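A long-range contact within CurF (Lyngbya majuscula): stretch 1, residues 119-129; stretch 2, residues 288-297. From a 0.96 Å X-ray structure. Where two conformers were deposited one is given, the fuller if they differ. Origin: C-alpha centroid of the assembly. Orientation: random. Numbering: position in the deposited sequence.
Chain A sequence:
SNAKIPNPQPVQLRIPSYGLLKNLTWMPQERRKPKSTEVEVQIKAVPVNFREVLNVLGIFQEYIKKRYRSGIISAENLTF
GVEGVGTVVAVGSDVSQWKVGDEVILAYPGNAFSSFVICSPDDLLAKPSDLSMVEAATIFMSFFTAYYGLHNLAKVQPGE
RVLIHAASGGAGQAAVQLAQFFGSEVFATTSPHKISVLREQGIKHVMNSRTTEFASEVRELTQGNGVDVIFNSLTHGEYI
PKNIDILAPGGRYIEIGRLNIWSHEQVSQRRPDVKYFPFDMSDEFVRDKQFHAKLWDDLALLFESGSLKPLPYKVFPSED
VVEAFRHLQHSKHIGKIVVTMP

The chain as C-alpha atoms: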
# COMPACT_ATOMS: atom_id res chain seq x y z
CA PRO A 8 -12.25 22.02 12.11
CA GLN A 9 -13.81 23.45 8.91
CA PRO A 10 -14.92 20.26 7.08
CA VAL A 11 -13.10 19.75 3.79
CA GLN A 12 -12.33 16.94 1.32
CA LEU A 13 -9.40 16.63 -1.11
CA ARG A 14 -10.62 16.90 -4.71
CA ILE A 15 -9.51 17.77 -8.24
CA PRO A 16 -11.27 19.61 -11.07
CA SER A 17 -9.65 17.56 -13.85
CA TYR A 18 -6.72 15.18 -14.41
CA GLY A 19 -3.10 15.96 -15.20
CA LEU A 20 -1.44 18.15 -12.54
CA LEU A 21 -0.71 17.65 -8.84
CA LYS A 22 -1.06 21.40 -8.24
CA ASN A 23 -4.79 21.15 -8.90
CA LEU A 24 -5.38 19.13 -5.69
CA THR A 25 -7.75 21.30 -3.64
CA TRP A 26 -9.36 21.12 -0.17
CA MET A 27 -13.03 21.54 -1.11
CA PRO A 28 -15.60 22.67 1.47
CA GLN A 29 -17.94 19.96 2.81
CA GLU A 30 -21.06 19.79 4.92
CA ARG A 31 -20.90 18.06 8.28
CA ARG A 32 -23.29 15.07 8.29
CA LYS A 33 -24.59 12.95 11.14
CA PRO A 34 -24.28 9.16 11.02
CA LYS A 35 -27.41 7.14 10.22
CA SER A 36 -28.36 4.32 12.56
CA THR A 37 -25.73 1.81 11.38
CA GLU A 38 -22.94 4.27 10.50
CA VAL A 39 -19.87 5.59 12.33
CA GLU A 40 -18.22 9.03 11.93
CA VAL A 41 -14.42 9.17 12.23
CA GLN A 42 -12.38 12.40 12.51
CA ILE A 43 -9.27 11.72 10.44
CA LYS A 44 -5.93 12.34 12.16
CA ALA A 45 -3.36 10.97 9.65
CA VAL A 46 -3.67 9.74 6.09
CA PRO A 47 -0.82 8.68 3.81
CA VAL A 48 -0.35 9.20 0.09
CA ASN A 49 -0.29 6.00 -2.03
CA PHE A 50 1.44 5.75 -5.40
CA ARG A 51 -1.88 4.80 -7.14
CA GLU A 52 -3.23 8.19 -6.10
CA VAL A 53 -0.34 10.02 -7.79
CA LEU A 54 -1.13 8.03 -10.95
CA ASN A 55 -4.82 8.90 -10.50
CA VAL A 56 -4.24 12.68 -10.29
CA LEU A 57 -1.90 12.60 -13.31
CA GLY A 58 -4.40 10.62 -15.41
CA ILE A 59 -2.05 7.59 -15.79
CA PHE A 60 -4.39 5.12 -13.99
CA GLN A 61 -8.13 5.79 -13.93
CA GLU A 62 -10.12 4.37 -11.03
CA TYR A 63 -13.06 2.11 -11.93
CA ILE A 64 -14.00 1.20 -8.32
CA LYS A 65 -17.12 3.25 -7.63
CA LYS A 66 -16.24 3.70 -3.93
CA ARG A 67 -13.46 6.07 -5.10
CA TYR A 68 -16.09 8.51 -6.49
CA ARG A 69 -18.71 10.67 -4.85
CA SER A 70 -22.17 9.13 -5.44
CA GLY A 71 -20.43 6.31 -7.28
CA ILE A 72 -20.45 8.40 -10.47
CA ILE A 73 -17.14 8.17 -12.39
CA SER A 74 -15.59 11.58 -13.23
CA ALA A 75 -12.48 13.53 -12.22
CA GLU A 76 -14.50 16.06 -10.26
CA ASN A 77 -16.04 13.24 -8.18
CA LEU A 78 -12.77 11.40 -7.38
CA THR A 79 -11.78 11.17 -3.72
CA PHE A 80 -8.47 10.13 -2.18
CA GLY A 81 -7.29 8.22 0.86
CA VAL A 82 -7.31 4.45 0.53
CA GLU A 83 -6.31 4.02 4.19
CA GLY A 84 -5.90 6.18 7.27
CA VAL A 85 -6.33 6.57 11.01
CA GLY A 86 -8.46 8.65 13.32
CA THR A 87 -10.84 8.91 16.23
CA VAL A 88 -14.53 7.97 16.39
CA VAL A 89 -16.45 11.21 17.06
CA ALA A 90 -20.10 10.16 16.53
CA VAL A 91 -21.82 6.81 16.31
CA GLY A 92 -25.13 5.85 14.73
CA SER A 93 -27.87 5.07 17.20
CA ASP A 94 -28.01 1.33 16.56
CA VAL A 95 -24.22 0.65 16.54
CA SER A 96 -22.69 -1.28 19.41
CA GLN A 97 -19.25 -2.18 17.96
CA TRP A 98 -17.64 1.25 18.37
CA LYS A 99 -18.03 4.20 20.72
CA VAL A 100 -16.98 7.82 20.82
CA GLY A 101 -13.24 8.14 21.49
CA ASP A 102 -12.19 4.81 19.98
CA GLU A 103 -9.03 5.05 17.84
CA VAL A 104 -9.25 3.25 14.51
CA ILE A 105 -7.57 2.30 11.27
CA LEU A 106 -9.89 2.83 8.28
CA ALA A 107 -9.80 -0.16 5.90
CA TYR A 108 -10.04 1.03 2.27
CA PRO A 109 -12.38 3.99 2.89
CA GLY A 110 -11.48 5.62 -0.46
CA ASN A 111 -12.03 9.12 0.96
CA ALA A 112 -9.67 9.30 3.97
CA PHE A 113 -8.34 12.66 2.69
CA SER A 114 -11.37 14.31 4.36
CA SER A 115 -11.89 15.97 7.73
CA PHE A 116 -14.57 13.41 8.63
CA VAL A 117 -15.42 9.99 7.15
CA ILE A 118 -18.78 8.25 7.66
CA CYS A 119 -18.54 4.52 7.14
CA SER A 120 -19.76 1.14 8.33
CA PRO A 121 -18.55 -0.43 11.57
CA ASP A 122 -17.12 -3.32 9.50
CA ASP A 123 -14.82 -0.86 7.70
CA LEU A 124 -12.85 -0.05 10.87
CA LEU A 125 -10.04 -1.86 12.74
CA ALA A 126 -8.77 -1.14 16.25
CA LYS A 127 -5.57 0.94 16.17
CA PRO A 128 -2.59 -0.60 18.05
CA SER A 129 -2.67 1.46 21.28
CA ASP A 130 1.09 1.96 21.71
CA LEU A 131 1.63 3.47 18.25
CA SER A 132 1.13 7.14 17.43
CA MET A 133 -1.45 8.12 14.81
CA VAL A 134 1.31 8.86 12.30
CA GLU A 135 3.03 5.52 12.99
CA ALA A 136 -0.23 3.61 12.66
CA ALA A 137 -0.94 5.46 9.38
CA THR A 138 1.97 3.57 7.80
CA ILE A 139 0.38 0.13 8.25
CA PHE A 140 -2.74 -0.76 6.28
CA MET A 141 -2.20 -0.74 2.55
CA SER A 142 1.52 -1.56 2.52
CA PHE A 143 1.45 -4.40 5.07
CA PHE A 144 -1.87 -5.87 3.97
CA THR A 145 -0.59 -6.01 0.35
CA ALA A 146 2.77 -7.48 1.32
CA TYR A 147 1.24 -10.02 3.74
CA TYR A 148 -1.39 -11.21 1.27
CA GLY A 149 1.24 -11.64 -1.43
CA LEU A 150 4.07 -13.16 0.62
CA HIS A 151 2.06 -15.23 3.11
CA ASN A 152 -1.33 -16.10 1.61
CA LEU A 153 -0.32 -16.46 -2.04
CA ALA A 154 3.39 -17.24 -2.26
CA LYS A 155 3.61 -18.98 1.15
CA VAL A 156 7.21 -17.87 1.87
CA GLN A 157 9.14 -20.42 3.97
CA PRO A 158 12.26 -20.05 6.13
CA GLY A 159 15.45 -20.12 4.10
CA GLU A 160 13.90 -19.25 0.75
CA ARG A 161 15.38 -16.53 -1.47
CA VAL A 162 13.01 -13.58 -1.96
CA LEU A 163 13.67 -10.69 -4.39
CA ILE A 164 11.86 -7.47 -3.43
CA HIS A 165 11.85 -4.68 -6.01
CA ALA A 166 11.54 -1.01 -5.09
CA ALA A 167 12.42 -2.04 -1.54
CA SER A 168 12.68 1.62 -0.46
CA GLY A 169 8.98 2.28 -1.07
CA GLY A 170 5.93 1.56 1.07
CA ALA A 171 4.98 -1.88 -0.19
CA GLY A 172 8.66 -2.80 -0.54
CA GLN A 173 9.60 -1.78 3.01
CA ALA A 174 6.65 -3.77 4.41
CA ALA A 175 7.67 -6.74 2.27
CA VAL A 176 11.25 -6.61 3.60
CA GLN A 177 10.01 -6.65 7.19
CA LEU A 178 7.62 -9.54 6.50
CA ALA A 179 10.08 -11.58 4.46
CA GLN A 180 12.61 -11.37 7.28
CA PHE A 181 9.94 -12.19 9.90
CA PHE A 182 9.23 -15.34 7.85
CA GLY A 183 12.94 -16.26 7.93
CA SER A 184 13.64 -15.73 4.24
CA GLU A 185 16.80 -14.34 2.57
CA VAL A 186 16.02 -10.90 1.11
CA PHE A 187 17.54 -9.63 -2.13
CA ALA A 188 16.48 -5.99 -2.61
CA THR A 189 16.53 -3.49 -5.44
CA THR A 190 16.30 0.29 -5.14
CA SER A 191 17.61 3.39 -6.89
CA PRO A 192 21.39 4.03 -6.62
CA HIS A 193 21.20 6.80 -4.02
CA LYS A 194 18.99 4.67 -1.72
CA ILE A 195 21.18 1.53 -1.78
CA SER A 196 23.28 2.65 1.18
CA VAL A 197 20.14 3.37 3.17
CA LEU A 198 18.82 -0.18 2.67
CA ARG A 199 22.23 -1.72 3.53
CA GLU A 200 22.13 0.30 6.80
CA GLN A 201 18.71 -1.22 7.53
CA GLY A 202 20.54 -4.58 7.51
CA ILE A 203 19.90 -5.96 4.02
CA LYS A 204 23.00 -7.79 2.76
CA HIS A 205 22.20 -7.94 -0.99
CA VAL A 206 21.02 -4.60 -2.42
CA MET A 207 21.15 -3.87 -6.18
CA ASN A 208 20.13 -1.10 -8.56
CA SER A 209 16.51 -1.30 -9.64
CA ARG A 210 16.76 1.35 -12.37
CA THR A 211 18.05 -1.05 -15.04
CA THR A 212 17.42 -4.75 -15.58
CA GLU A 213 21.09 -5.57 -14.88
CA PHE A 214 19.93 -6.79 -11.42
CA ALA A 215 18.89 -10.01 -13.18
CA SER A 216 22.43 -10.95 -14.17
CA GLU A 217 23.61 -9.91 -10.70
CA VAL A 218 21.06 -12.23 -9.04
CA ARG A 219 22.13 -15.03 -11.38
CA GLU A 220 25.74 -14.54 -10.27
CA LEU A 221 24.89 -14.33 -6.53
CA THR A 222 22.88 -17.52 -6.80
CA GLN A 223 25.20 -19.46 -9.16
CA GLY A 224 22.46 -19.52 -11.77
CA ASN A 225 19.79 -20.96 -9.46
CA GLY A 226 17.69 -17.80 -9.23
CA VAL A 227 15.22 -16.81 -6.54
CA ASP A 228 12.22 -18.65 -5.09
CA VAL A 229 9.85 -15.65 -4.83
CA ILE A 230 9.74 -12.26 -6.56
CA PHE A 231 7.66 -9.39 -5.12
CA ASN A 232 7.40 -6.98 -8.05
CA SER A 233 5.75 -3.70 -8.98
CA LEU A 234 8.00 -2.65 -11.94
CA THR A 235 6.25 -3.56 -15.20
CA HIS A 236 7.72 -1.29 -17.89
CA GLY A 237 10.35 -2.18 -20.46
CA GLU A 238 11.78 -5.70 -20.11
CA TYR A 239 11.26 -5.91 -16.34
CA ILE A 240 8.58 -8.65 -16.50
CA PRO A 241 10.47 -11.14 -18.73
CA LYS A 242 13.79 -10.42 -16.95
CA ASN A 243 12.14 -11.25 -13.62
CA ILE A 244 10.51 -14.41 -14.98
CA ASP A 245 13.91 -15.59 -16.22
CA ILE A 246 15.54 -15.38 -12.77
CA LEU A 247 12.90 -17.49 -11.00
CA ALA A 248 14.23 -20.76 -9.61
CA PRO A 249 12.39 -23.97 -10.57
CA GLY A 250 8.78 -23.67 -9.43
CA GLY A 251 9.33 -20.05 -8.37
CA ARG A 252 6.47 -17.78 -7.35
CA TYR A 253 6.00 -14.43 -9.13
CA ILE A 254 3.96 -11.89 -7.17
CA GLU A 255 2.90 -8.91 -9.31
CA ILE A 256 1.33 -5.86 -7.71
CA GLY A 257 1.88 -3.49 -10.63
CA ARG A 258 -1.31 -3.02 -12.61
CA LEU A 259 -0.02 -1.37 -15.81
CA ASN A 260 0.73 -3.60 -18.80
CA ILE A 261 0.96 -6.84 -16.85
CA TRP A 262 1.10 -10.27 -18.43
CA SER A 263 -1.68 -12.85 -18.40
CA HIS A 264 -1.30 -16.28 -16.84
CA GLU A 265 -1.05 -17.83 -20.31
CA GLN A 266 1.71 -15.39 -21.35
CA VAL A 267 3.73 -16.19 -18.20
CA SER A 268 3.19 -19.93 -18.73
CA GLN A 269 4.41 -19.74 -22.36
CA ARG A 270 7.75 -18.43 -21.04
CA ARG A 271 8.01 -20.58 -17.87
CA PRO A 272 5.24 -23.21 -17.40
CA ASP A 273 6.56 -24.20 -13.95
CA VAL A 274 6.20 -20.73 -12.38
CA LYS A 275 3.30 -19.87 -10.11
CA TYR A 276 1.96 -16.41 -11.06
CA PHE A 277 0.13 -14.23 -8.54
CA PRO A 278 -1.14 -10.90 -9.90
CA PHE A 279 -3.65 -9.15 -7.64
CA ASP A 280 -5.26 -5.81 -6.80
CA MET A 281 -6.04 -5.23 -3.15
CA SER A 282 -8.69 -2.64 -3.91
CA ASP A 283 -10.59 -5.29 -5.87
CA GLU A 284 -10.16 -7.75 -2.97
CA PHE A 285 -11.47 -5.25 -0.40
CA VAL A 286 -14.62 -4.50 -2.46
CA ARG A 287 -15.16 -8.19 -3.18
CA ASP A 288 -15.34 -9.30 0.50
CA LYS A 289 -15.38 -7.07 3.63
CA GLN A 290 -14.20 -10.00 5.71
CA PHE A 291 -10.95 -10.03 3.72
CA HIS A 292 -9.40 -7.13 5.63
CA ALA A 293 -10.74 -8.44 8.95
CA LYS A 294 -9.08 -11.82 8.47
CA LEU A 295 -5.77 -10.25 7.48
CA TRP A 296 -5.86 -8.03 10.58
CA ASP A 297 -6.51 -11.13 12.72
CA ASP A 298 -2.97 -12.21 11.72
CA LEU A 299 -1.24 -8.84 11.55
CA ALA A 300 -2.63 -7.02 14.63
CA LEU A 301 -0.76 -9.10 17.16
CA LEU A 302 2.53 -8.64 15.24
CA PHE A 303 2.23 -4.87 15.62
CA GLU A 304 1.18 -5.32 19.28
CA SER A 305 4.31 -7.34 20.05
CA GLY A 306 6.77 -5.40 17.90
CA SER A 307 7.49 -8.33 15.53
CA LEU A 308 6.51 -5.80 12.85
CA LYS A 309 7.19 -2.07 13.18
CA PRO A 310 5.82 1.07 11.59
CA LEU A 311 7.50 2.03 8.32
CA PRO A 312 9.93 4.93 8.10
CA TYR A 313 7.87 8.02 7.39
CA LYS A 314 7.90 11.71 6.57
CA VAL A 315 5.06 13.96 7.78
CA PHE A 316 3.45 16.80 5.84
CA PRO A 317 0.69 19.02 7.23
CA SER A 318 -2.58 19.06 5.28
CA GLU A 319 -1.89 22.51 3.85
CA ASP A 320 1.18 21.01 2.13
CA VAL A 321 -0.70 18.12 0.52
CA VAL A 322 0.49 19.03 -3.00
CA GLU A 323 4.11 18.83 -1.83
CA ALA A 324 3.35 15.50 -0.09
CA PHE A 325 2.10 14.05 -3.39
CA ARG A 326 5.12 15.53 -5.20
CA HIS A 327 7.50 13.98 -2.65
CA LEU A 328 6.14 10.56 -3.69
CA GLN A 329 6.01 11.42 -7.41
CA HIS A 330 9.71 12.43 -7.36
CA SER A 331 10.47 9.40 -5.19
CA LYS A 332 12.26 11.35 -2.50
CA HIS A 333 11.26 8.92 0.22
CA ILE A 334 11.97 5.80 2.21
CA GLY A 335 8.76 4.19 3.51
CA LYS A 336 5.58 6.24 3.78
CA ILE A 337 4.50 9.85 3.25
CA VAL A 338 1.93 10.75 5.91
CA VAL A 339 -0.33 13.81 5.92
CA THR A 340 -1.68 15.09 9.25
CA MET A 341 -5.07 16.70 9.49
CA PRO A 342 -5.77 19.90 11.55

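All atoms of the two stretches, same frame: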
# COMPACT_ATOMS: atom_id res chain seq x y z
N CYS A 119 -18.66 5.85 7.71
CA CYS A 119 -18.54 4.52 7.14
C CYS A 119 -19.27 3.51 7.98
O CYS A 119 -19.92 3.83 8.95
CB CYS A 119 -17.09 4.15 6.94
SG CYS A 119 -16.13 4.06 8.43
N SER A 120 -19.17 2.25 7.58
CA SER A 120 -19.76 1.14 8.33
C SER A 120 -18.85 0.70 9.47
O SER A 120 -17.62 0.77 9.33
CB SER A 120 -19.98 -0.04 7.38
OG SER A 120 -20.03 -1.26 8.07
N PRO A 121 -19.42 0.13 10.53
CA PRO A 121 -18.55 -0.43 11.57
C PRO A 121 -17.58 -1.49 11.07
O PRO A 121 -16.51 -1.63 11.64
CB PRO A 121 -19.53 -1.04 12.59
CG PRO A 121 -20.84 -0.58 12.22
CD PRO A 121 -20.84 0.07 10.90
N ASP A 122 -17.97 -2.26 10.06
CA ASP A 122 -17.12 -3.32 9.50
C ASP A 122 -15.97 -2.80 8.64
O ASP A 122 -15.15 -3.58 8.15
CB ASP A 122 -17.95 -4.31 8.69
CG ASP A 122 -18.94 -5.09 9.54
OD1 ASP A 122 -18.79 -5.20 10.78
OD2 ASP A 122 -19.89 -5.64 8.93
N ASP A 123 -15.90 -1.49 8.46
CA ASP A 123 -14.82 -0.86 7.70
C ASP A 123 -13.71 -0.33 8.59
O ASP A 123 -12.82 0.37 8.10
CB ASP A 123 -15.34 0.38 6.92
CG ASP A 123 -16.37 0.10 5.89
OD1 ASP A 123 -16.13 -0.83 5.17
OD2 ASP A 123 -17.37 0.86 5.78
N LEU A 124 -13.79 -0.59 9.90
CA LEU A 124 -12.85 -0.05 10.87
C LEU A 124 -12.14 -1.19 11.60
O LEU A 124 -12.74 -2.25 11.85
CB LEU A 124 -13.60 0.80 11.90
CG LEU A 124 -14.33 2.01 11.31
CD1 LEU A 124 -15.10 2.73 12.42
CD2 LEU A 124 -13.38 2.93 10.58
N LEU A 125 -10.89 -0.93 11.98
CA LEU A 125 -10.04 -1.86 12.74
C LEU A 125 -9.49 -1.10 13.94
O LEU A 125 -9.20 0.08 13.86
CB LEU A 125 -8.89 -2.36 11.86
CG LEU A 125 -9.32 -3.16 10.61
CD1 LEU A 125 -8.10 -3.36 9.71
CD2 LEU A 125 -9.98 -4.48 10.97
N ALA A 126 -9.32 -1.78 15.06
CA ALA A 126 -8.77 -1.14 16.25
C ALA A 126 -7.29 -0.78 16.04
O ALA A 126 -6.47 -1.63 15.66
CB ALA A 126 -8.92 -2.05 17.46
N LYS A 127 -6.96 0.48 16.29
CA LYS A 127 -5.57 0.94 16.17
C LYS A 127 -4.72 0.30 17.28
O LYS A 127 -5.15 0.29 18.42
CB LYS A 127 -5.51 2.45 16.34
CG LYS A 127 -4.09 3.01 16.25
CD LYS A 127 -4.13 4.49 16.48
CE LYS A 127 -2.87 5.00 17.10
NZ LYS A 127 -2.77 4.56 18.54
N PRO A 128 -3.49 -0.16 16.97
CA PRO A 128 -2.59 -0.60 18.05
C PRO A 128 -2.35 0.56 19.04
O PRO A 128 -1.96 1.65 18.65
CB PRO A 128 -1.30 -0.97 17.28
CG PRO A 128 -1.77 -1.34 15.90
CD PRO A 128 -2.88 -0.37 15.64
N SER A 129 -2.62 0.35 20.33
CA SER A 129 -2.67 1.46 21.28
C SER A 129 -1.32 2.13 21.54
O SER A 129 -1.29 3.32 21.86
CB SER A 129 -3.26 1.00 22.59
OG SER A 129 -2.48 -0.02 23.18
N ASP A 288 -15.00 -8.61 -0.76
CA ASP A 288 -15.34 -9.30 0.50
C ASP A 288 -14.89 -8.45 1.68
O ASP A 288 -13.71 -8.31 1.89
CB ASP A 288 -14.63 -10.65 0.51
CG ASP A 288 -14.96 -11.48 1.72
OD1 ASP A 288 -15.70 -11.03 2.62
OD2 ASP A 288 -14.46 -12.61 1.76
N LYS A 289 -15.81 -7.88 2.47
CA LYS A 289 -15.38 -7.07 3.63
C LYS A 289 -14.73 -7.85 4.75
O LYS A 289 -14.08 -7.27 5.61
CB LYS A 289 -16.49 -6.17 4.16
CG LYS A 289 -16.78 -5.00 3.24
CD LYS A 289 -17.36 -3.81 3.95
CE LYS A 289 -17.50 -2.65 2.98
NZ LYS A 289 -18.30 -1.55 3.56
N GLN A 290 -14.91 -9.17 4.74
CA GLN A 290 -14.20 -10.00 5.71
C GLN A 290 -12.74 -10.19 5.35
O GLN A 290 -11.96 -10.64 6.18
CB GLN A 290 -14.88 -11.35 5.90
CG GLN A 290 -16.24 -11.27 6.59
CD GLN A 290 -16.17 -10.56 7.94
OE1 GLN A 290 -15.33 -10.89 8.79
NE2 GLN A 290 -17.03 -9.56 8.14
N PHE A 291 -12.34 -9.86 4.13
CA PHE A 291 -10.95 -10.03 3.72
C PHE A 291 -10.00 -9.22 4.62
O PHE A 291 -9.02 -9.77 5.17
CB PHE A 291 -10.84 -9.67 2.24
CG PHE A 291 -9.46 -9.76 1.65
CD1 PHE A 291 -8.92 -10.97 1.35
CD2 PHE A 291 -8.73 -8.65 1.31
CE1 PHE A 291 -7.69 -11.09 0.78
CE2 PHE A 291 -7.48 -8.76 0.70
CZ PHE A 291 -6.97 -9.99 0.45
N HIS A 292 -10.29 -7.93 4.80
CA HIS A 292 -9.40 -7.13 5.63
C HIS A 292 -9.44 -7.56 7.09
O HIS A 292 -8.43 -7.48 7.79
CB HIS A 292 -9.62 -5.62 5.47
CG HIS A 292 -10.92 -5.11 6.00
ND1 HIS A 292 -11.96 -4.72 5.18
CD2 HIS A 292 -11.32 -4.84 7.27
CE1 HIS A 292 -12.96 -4.27 5.92
NE2 HIS A 292 -12.60 -4.35 7.19
N ALA A 293 -10.61 -7.99 7.57
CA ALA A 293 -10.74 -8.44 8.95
C ALA A 293 -9.88 -9.66 9.22
O ALA A 293 -9.20 -9.75 10.25
CB ALA A 293 -12.21 -8.77 9.25
N LYS A 294 -9.88 -10.62 8.29
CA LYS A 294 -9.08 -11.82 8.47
C LYS A 294 -7.58 -11.53 8.38
O LYS A 294 -6.80 -12.13 9.13
CB LYS A 294 -9.51 -12.88 7.48
CG LYS A 294 -10.92 -13.38 7.76
CD LYS A 294 -11.33 -14.47 6.79
CE LYS A 294 -11.76 -13.90 5.46
NZ LYS A 294 -12.19 -14.99 4.53
N LEU A 295 -7.18 -10.61 7.50
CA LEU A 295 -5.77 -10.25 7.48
C LEU A 295 -5.36 -9.58 8.78
O LEU A 295 -4.26 -9.86 9.31
CB LEU A 295 -5.47 -9.36 6.27
CG LEU A 295 -5.55 -10.01 4.90
CD1 LEU A 295 -5.45 -9.00 3.76
CD2 LEU A 295 -4.51 -11.07 4.70
N TRP A 296 -6.21 -8.69 9.32
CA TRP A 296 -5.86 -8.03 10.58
C TRP A 296 -5.81 -9.02 11.75
O TRP A 296 -5.06 -8.83 12.70
CB TRP A 296 -6.81 -6.87 10.87
CG TRP A 296 -6.37 -5.92 11.95
CD1 TRP A 296 -7.11 -5.53 13.04
CD2 TRP A 296 -5.12 -5.20 12.05
NE1 TRP A 296 -6.41 -4.63 13.79
CE2 TRP A 296 -5.20 -4.39 13.20
CE3 TRP A 296 -3.95 -5.14 11.29
CZ2 TRP A 296 -4.15 -3.56 13.61
CZ3 TRP A 296 -2.90 -4.32 11.69
CH2 TRP A 296 -3.00 -3.56 12.85
N ASP A 297 -6.60 -10.10 11.69
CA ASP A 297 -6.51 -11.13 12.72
C ASP A 297 -5.08 -11.67 12.83
O ASP A 297 -4.63 -12.01 13.92
CB ASP A 297 -7.45 -12.30 12.44
CG ASP A 297 -8.91 -11.99 12.68
OD1 ASP A 297 -9.23 -11.07 13.45
OD2 ASP A 297 -9.73 -12.72 12.08
O HOH W 1 -14.92 -6.46 8.05

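What lies at the centre of this contact? Trp 296 and Leu 125 have more of their area covered by the other stretch than any other residues, 90 and 88 Å², and both are buried. The strand of residues 124-126 and the helix that carries His 292 and Trp 296 run nearly parallel, 12° apart, with their axes 9.7 Å from each other at closest approach. Across that gap the CA-to-CB bonds of Leu 125 and Trp 296 each point toward the opposite stretch, so a branched aliphatic chain meets a broad aromatic ring. Leu 125 CB lies 4.1 Å from the centroid of the five-membered ring of Trp 296, 25° off the ring normal, a CH-pi contact over the face. Leu 125 CD2 comes to 3.7 Å from Trp 296 CD1. The leucine, with chi1 in m and chi2 in t, offers apolar carbon to this surface.

How is the rest of the indole accommodated? Its edge meets the chain as stretch 1 runs on past Leu 125. Trp 296 NE1 is 3.5 Å from Ala 126 O, which sits near the plane of the ring, while Pro 128 CG approaches Trp 296 CH2 to 4.0 Å, also at the edge. The flat side chain, at chi1 t, therefore spans from Leu 125 to Pro 128, and the compact proline ring adds apolar surface beside its six-membered end. Ala 126, with only a methyl group, points sideways and remains exposed.

What does His 292 contribute, one helical turn before the tryptophan? Its CA-to-CB bond also points toward stretch 1, and with chi1 in p the imidazole reaches the backbone of the 3-10 segment. His 292 NE2 donates a hydrogen bond to Asp 122 O at 2.8 Å, with an N-H...acceptor angle of 133°, so the bond is short but bent. The same ring presents its edge to Leu 125, His 292 CD2 lying 4.0 Å from Leu 125 CD2. A histidine suits this buried place because it combines a polar donor with carbon that can pack against leucine. The O atom of water 1 lies 2.9 Å from Asp 122 O and 2.7 Å from Lys 289 O, close enough to bridge the two backbones, though it has more acceptors in reach than protons to give.

Where does charge enter the contact? Lys 289, three residues before His 292, extends a long side chain, t from chi2 through chi4, and its NZ forms a salt bridge with Asp 123 OD1 at 2.8 Å. The lysine is exposed but the aspartate is buried, so the ammonium group supplies a countercharge to a carboxylate largely withdrawn from solvent. The other carboxylate oxygen is used within stretch 1: Asp 123 OD2 accepts from Ser 120 N at 2.9 Å. That bond ties the carboxylate to its own turn, where Asp 123 N also donates to Ser 120 O at 3.0 Å.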